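Local structure of tryptophan--tRNA ligase (2YY5) at residues B[16-21]-B[211-216]. The protein probably catalyses the ATP-dependent attachment of tryptophan to tRNA(Trp), releasing AMP and diphosphate, as a homodimeric class I aminoacyl-tRNA synthetase. The protein carries 1 engineered substitution. Residues are numbered along the deposited sequence; the frame is centred on the assembly and turned at random.
Sequences KQHLGN and NGVIYL. With WSA (5'-O-[(L-tryptophylamino)sulfonyl]adenosine), chain J; SO4 (sulfate ion), chain H.
Gln17 O is gripped by one straight hydrogen bond, from Leu216 N at 2.8 Å (176° at the hydrogen, in the carbonyl plane), and by a longer CA-H...O contact from Tyr215. Returning the link, Leu19 N donates to Ile214 O at 3.0 Å, nearly along the C=O axis. The two bonds flank His18 and Tyr215, a single beta bridge that ties the predicted HIGH region to the segment following the predicted KMSKS motif. His18, its CG in the crowded position between backbone N and carbonyl carbon (chi1 60°), is the N-cap of helix 19-26: ND1 weakly accepts from Gly20 N, which probably helps set the ring's rotation. His18 NE2 donates to sulfate O3 at 3.0 Å (168°); the ion, probably from the crystallisation liquor, also bonds Lys205. Adenine N7 of the tryptophanyl-adenylate analogue lies in the imidazole plane, at the CE1 edge. Val213 CG1 comes obliquely to the ring, touching His18 CB at 3.4 Å. Lys16 runs alongside Tyr215, CG 3.3 Å from CE1, and the phenol OH bonds to Gln210. Leu216 CD1 lies against the His18-Leu19 peptide; its CD2 crosses Gln17 CG obliquely at 4.0 Å. Beyond the bridge, Leu216 touches Thr67 of helix 54-71, Ile214 reaches helix 284-308, and Lys226 of helix 220-228 bonds Val213 O.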
ATOM      1  N   LYS B  16      18.632   9.460  14.881  1.00 29.53           N
ATOM      2  CA  LYS B  16      18.040  10.203  15.982  1.00 31.26           C
ATOM      3  C   LYS B  16      17.483   9.295  17.065  1.00 29.45           C
ATOM      4  O   LYS B  16      16.709   9.746  17.912  1.00 33.58           O
ATOM      5  CB  LYS B  16      16.919  11.110  15.472  1.00 36.17           C
ATOM      6  CG  LYS B  16      17.200  12.598  15.610  1.00 43.84           C
ATOM      7  CD  LYS B  16      17.742  13.224  14.329  1.00 40.43           C
ATOM      8  CE  LYS B  16      17.796  14.744  14.479  1.00 47.54           C
ATOM      9  NZ  LYS B  16      17.945  15.472  13.194  1.00 48.54           N
ATOM     10  N   GLN B  17      17.858   8.019  17.030  1.00 25.08           N
ATOM     11  CA  GLN B  17      17.411   7.071  18.047  1.00 22.70           C
ATOM     12  C   GLN B  17      17.771   7.703  19.402  1.00 27.51           C
ATOM     13  O   GLN B  17      18.931   8.073  19.630  1.00 26.34           O
ATOM     14  CB  GLN B  17      18.146   5.743  17.864  1.00 17.73           C
ATOM     15  CG  GLN B  17      17.278   4.507  18.000  1.00 21.45           C
ATOM     16  CD  GLN B  17      16.198   4.423  16.940  1.00 26.45           C
ATOM     17  OE1 GLN B  17      15.012   4.497  17.252  1.00 30.21           O
ATOM     18  NE2 GLN B  17      16.603   4.274  15.680  1.00 16.16           N
ATOM     19  N   HIS B  18      16.784   7.835  20.291  1.00 25.77           N
ATOM     20  CA  HIS B  18      17.001   8.459  21.600  1.00 18.52           C
ATOM     21  C   HIS B  18      16.555   7.627  22.808  1.00 20.58           C
ATOM     22  O   HIS B  18      15.982   6.545  22.654  1.00 16.87           O
ATOM     23  CB  HIS B  18      16.290   9.811  21.633  1.00 18.38           C
ATOM     24  CG  HIS B  18      14.811   9.720  21.406  1.00 22.06           C
ATOM     25  ND1 HIS B  18      13.961   9.067  22.272  1.00 21.00           N
ATOM     26  CD2 HIS B  18      14.031  10.201  20.408  1.00 21.56           C
ATOM     27  CE1 HIS B  18      12.723   9.149  21.821  1.00 16.06           C
ATOM     28  NE2 HIS B  18      12.737   9.833  20.690  1.00 18.80           N
ATOM     29  N   LEU B  19      16.822   8.158  24.004  1.00 22.27           N
ATOM     30  CA  LEU B  19      16.477   7.524  25.281  1.00 16.94           C
ATOM     31  C   LEU B  19      14.988   7.201  25.431  1.00 19.00           C
ATOM     32  O   LEU B  19      14.619   6.284  26.162  1.00 14.37           O
ATOM     33  CB  LEU B  19      16.890   8.428  26.441  1.00 16.86           C
ATOM     34  CG  LEU B  19      18.030   8.025  27.374  1.00 23.29           C
ATOM     35  CD1 LEU B  19      18.035   8.978  28.556  1.00 20.65           C
ATOM     36  CD2 LEU B  19      17.850   6.606  27.867  1.00 17.33           C
ATOM     37  N   GLY B  20      14.135   7.977  24.767  1.00 14.69           N
ATOM     38  CA  GLY B  20      12.711   7.717  24.843  1.00 17.90           C
ATOM     39  C   GLY B  20      12.453   6.357  24.229  1.00 16.70           C
ATOM     40  O   GLY B  20      11.658   5.577  24.742  1.00 20.31           O
ATOM     41  N   ASN B  21      13.153   6.073  23.133  1.00 20.04           N
ATOM     42  CA  ASN B  21      13.026   4.797  22.433  1.00 19.14           C
ATOM     43  C   ASN B  21      13.581   3.665  23.283  1.00 23.08           C
ATOM     44  O   ASN B  21      12.958   2.603  23.395  1.00 15.67           O
ATOM     45  CB  ASN B  21      13.787   4.833  21.111  1.00 18.60           C
ATOM     46  CG  ASN B  21      13.335   5.960  20.209  1.00 25.63           C
ATOM     47  OD1 ASN B  21      12.147   6.087  19.911  1.00 25.24           O
ATOM     48  ND2 ASN B  21      14.281   6.783  19.764  1.00 14.78           N
ATOM     49  N   ASN B 211      18.947  19.913  22.483  1.00 32.15           N
ATOM     50  CA  ASN B 211      19.411  19.832  23.863  1.00 33.30           C
ATOM     51  C   ASN B 211      18.340  19.147  24.694  1.00 31.49           C
ATOM     52  O   ASN B 211      18.571  18.786  25.846  1.00 31.79           O
ATOM     53  CB  ASN B 211      19.692  21.229  24.430  1.00 34.97           C
ATOM     54  CG  ASN B 211      20.762  21.975  23.653  1.00 40.82           C
ATOM     55  OD1 ASN B 211      21.904  21.522  23.540  1.00 36.96           O
ATOM     56  ND2 ASN B 211      20.395  23.132  23.112  1.00 47.56           N
ATOM     57  N   GLY B 212      17.164  18.974  24.097  1.00 33.69           N
ATOM     58  CA  GLY B 212      16.066  18.335  24.797  1.00 31.79           C
ATOM     59  C   GLY B 212      16.030  16.832  24.586  1.00 33.83           C
ATOM     60  O   GLY B 212      15.290  16.124  25.271  1.00 33.36           O
ATOM     61  N   VAL B 213      16.837  16.341  23.650  1.00 30.71           N
ATOM     62  CA  VAL B 213      16.875  14.914  23.348  1.00 29.61           C
ATOM     63  C   VAL B 213      18.241  14.277  23.600  1.00 29.11           C
ATOM     64  O   VAL B 213      19.266  14.784  23.148  1.00 26.74           O
ATOM     65  CB  VAL B 213      16.483  14.654  21.872  1.00 30.58           C
ATOM     66  CG1 VAL B 213      16.636  13.174  21.532  1.00 22.64           C
ATOM     67  CG2 VAL B 213      15.052  15.118  21.626  1.00 33.42           C
ATOM     68  N   ILE B 214      18.248  13.166  24.332  1.00 21.90           N
ATOM     69  CA  ILE B 214      19.493  12.454  24.596  1.00 19.14           C
ATOM     70  C   ILE B 214      19.574  11.360  23.534  1.00 18.41           C
ATOM     71  O   ILE B 214      18.852  10.370  23.623  1.00 24.54           O
ATOM     72  CB  ILE B 214      19.493  11.788  26.000  1.00 18.41           C
ATOM     73  CG1 ILE B 214      19.289  12.844  27.092  1.00 22.39           C
ATOM     74  CG2 ILE B 214      20.796  11.026  26.213  1.00 15.58           C
ATOM     75  CD1 ILE B 214      20.363  13.910  27.132  1.00 19.55           C
ATOM     76  N   TYR B 215      20.420  11.548  22.524  1.00 12.19           N
ATOM     77  CA  TYR B 215      20.563  10.558  21.457  1.00 13.99           C
ATOM     78  C   TYR B 215      21.418   9.399  21.938  1.00 18.35           C
ATOM     79  O   TYR B 215      22.331   9.582  22.745  1.00 25.74           O
ATOM     80  CB  TYR B 215      21.203  11.179  20.210  1.00 12.97           C
ATOM     81  CG  TYR B 215      20.412  12.325  19.615  1.00 19.12           C
ATOM     82  CD1 TYR B 215      19.116  12.129  19.132  1.00 22.87           C
ATOM     83  CD2 TYR B 215      20.945  13.613  19.569  1.00 18.34           C
ATOM     84  CE1 TYR B 215      18.367  13.191  18.621  1.00 17.62           C
ATOM     85  CE2 TYR B 215      20.205  14.680  19.064  1.00 23.66           C
ATOM     86  CZ  TYR B 215      18.920  14.462  18.595  1.00 20.40           C
ATOM     87  OH  TYR B 215      18.191  15.523  18.116  1.00 20.12           O
ATOM     88  N   LEU B 216      21.121   8.204  21.439  1.00 19.77           N
ATOM     89  CA  LEU B 216      21.868   7.016  21.820  1.00 25.88           C
ATOM     90  C   LEU B 216      23.332   7.080  21.373  1.00 26.45           C
ATOM     91  O   LEU B 216      24.187   6.410  21.940  1.00 28.25           O
ATOM     92  CB  LEU B 216      21.167   5.768  21.263  1.00 22.10           C
ATOM     93  CG  LEU B 216      20.176   5.108  22.236  1.00 24.14           C
ATOM     94  CD1 LEU B 216      19.399   6.159  23.005  1.00 14.71           C
ATOM     95  CD2 LEU B 216      19.242   4.192  21.480  1.00 12.13           C
TER
HETATM   96  CD2 WSA J1351       5.307  -0.275  14.993  1.00  8.48           C
HETATM   97  CE3 WSA J1351       5.450  -0.467  16.362  1.00 13.39           C
HETATM   98  CZ3 WSA J1351       4.799  -1.530  16.977  1.00  7.01           C
HETATM   99  CH2 WSA J1351       4.008  -2.393  16.223  1.00  7.52           C
HETATM  100  CZ2 WSA J1351       3.866  -2.197  14.855  1.00  8.15           C
HETATM  101  CE2 WSA J1351       4.518  -1.134  14.240  1.00 10.33           C
HETATM  102  N11 WSA J1351       4.580  -0.727  12.975  1.00  8.53           N
HETATM  103  CD1 WSA J1351       5.367   0.341  12.891  1.00  9.92           C
HETATM  104  CG  WSA J1351       5.834   0.651  14.100  1.00  7.70           C
HETATM  105  CB  WSA J1351       6.785   1.799  14.429  1.00 12.19           C
HETATM  106  CA  WSA J1351       6.139   2.810  15.380  1.00 17.01           C
HETATM  107  NH3 WSA J1351       4.903   3.348  14.796  1.00  5.23           N
HETATM  108  C   WSA J1351       7.128   3.951  15.632  1.00 18.47           C
HETATM  109  O   WSA J1351       7.294   4.823  14.785  1.00 36.46           O
HETATM  110  NS  WSA J1351       7.782   3.942  16.789  1.00 26.68           N
HETATM  111  S   WSA J1351       9.130   4.853  16.682  1.00 28.05           S
HETATM  112  O1S WSA J1351      10.034   4.312  15.614  1.00 10.99           O
HETATM  113  O2S WSA J1351       8.772   6.267  16.331  1.00 20.32           O
HETATM  114  O5' WSA J1351       9.761   4.781  17.966  1.00 17.98           O
HETATM  115  C5' WSA J1351      10.030   3.489  18.520  1.00  8.26           C
HETATM  116  C4' WSA J1351       9.384   3.239  19.887  1.00 17.17           C
HETATM  117  O4' WSA J1351       9.802   4.254  20.816  1.00 10.38           O
HETATM  118  C3' WSA J1351       7.853   3.270  19.866  1.00 19.43           C
HETATM  119  O3' WSA J1351       7.340   2.262  20.742  1.00 19.60           O
HETATM  120  C2' WSA J1351       7.560   4.653  20.443  1.00 23.26           C
HETATM  121  O2' WSA J1351       6.267   4.655  21.056  1.00 20.23           O
HETATM  122  C1' WSA J1351       8.632   4.683  21.529  1.00 10.25           C
HETATM  123  N9  WSA J1351       8.826   6.070  22.016  1.00 16.91           N
HETATM  124  C8  WSA J1351       9.067   7.123  21.238  1.00 12.79           C
HETATM  125  N7  WSA J1351       9.249   8.205  21.991  1.00 17.08           N
HETATM  126  C5  WSA J1351       9.122   7.836  23.264  1.00 11.42           C
HETATM  127  C4  WSA J1351       8.843   6.476  23.277  1.00 13.77           C
HETATM  128  N3  WSA J1351       8.666   5.857  24.457  1.00 14.55           N
HETATM  129  C2  WSA J1351       8.759   6.530  25.592  1.00 11.78           C
HETATM  130  N1  WSA J1351       9.026   7.823  25.611  1.00 19.08           N
HETATM  131  C6  WSA J1351       9.215   8.506  24.472  1.00 19.36           C
HETATM  132  N6  WSA J1351       9.500   9.807  24.496  1.00 22.81           N
HETATM  133  S   SO4 H1360      10.122   9.256  17.853  1.00 23.91           S
HETATM  134  O1  SO4 H1360       8.741   8.923  18.229  1.00 20.58           O
HETATM  135  O2  SO4 H1360      10.175   9.582  16.409  1.00 23.25           O
HETATM  136  O3  SO4 H1360      10.577  10.406  18.659  1.00 21.96           O
HETATM  137  O4  SO4 H1360      10.990   8.100  18.104  1.00 12.84           O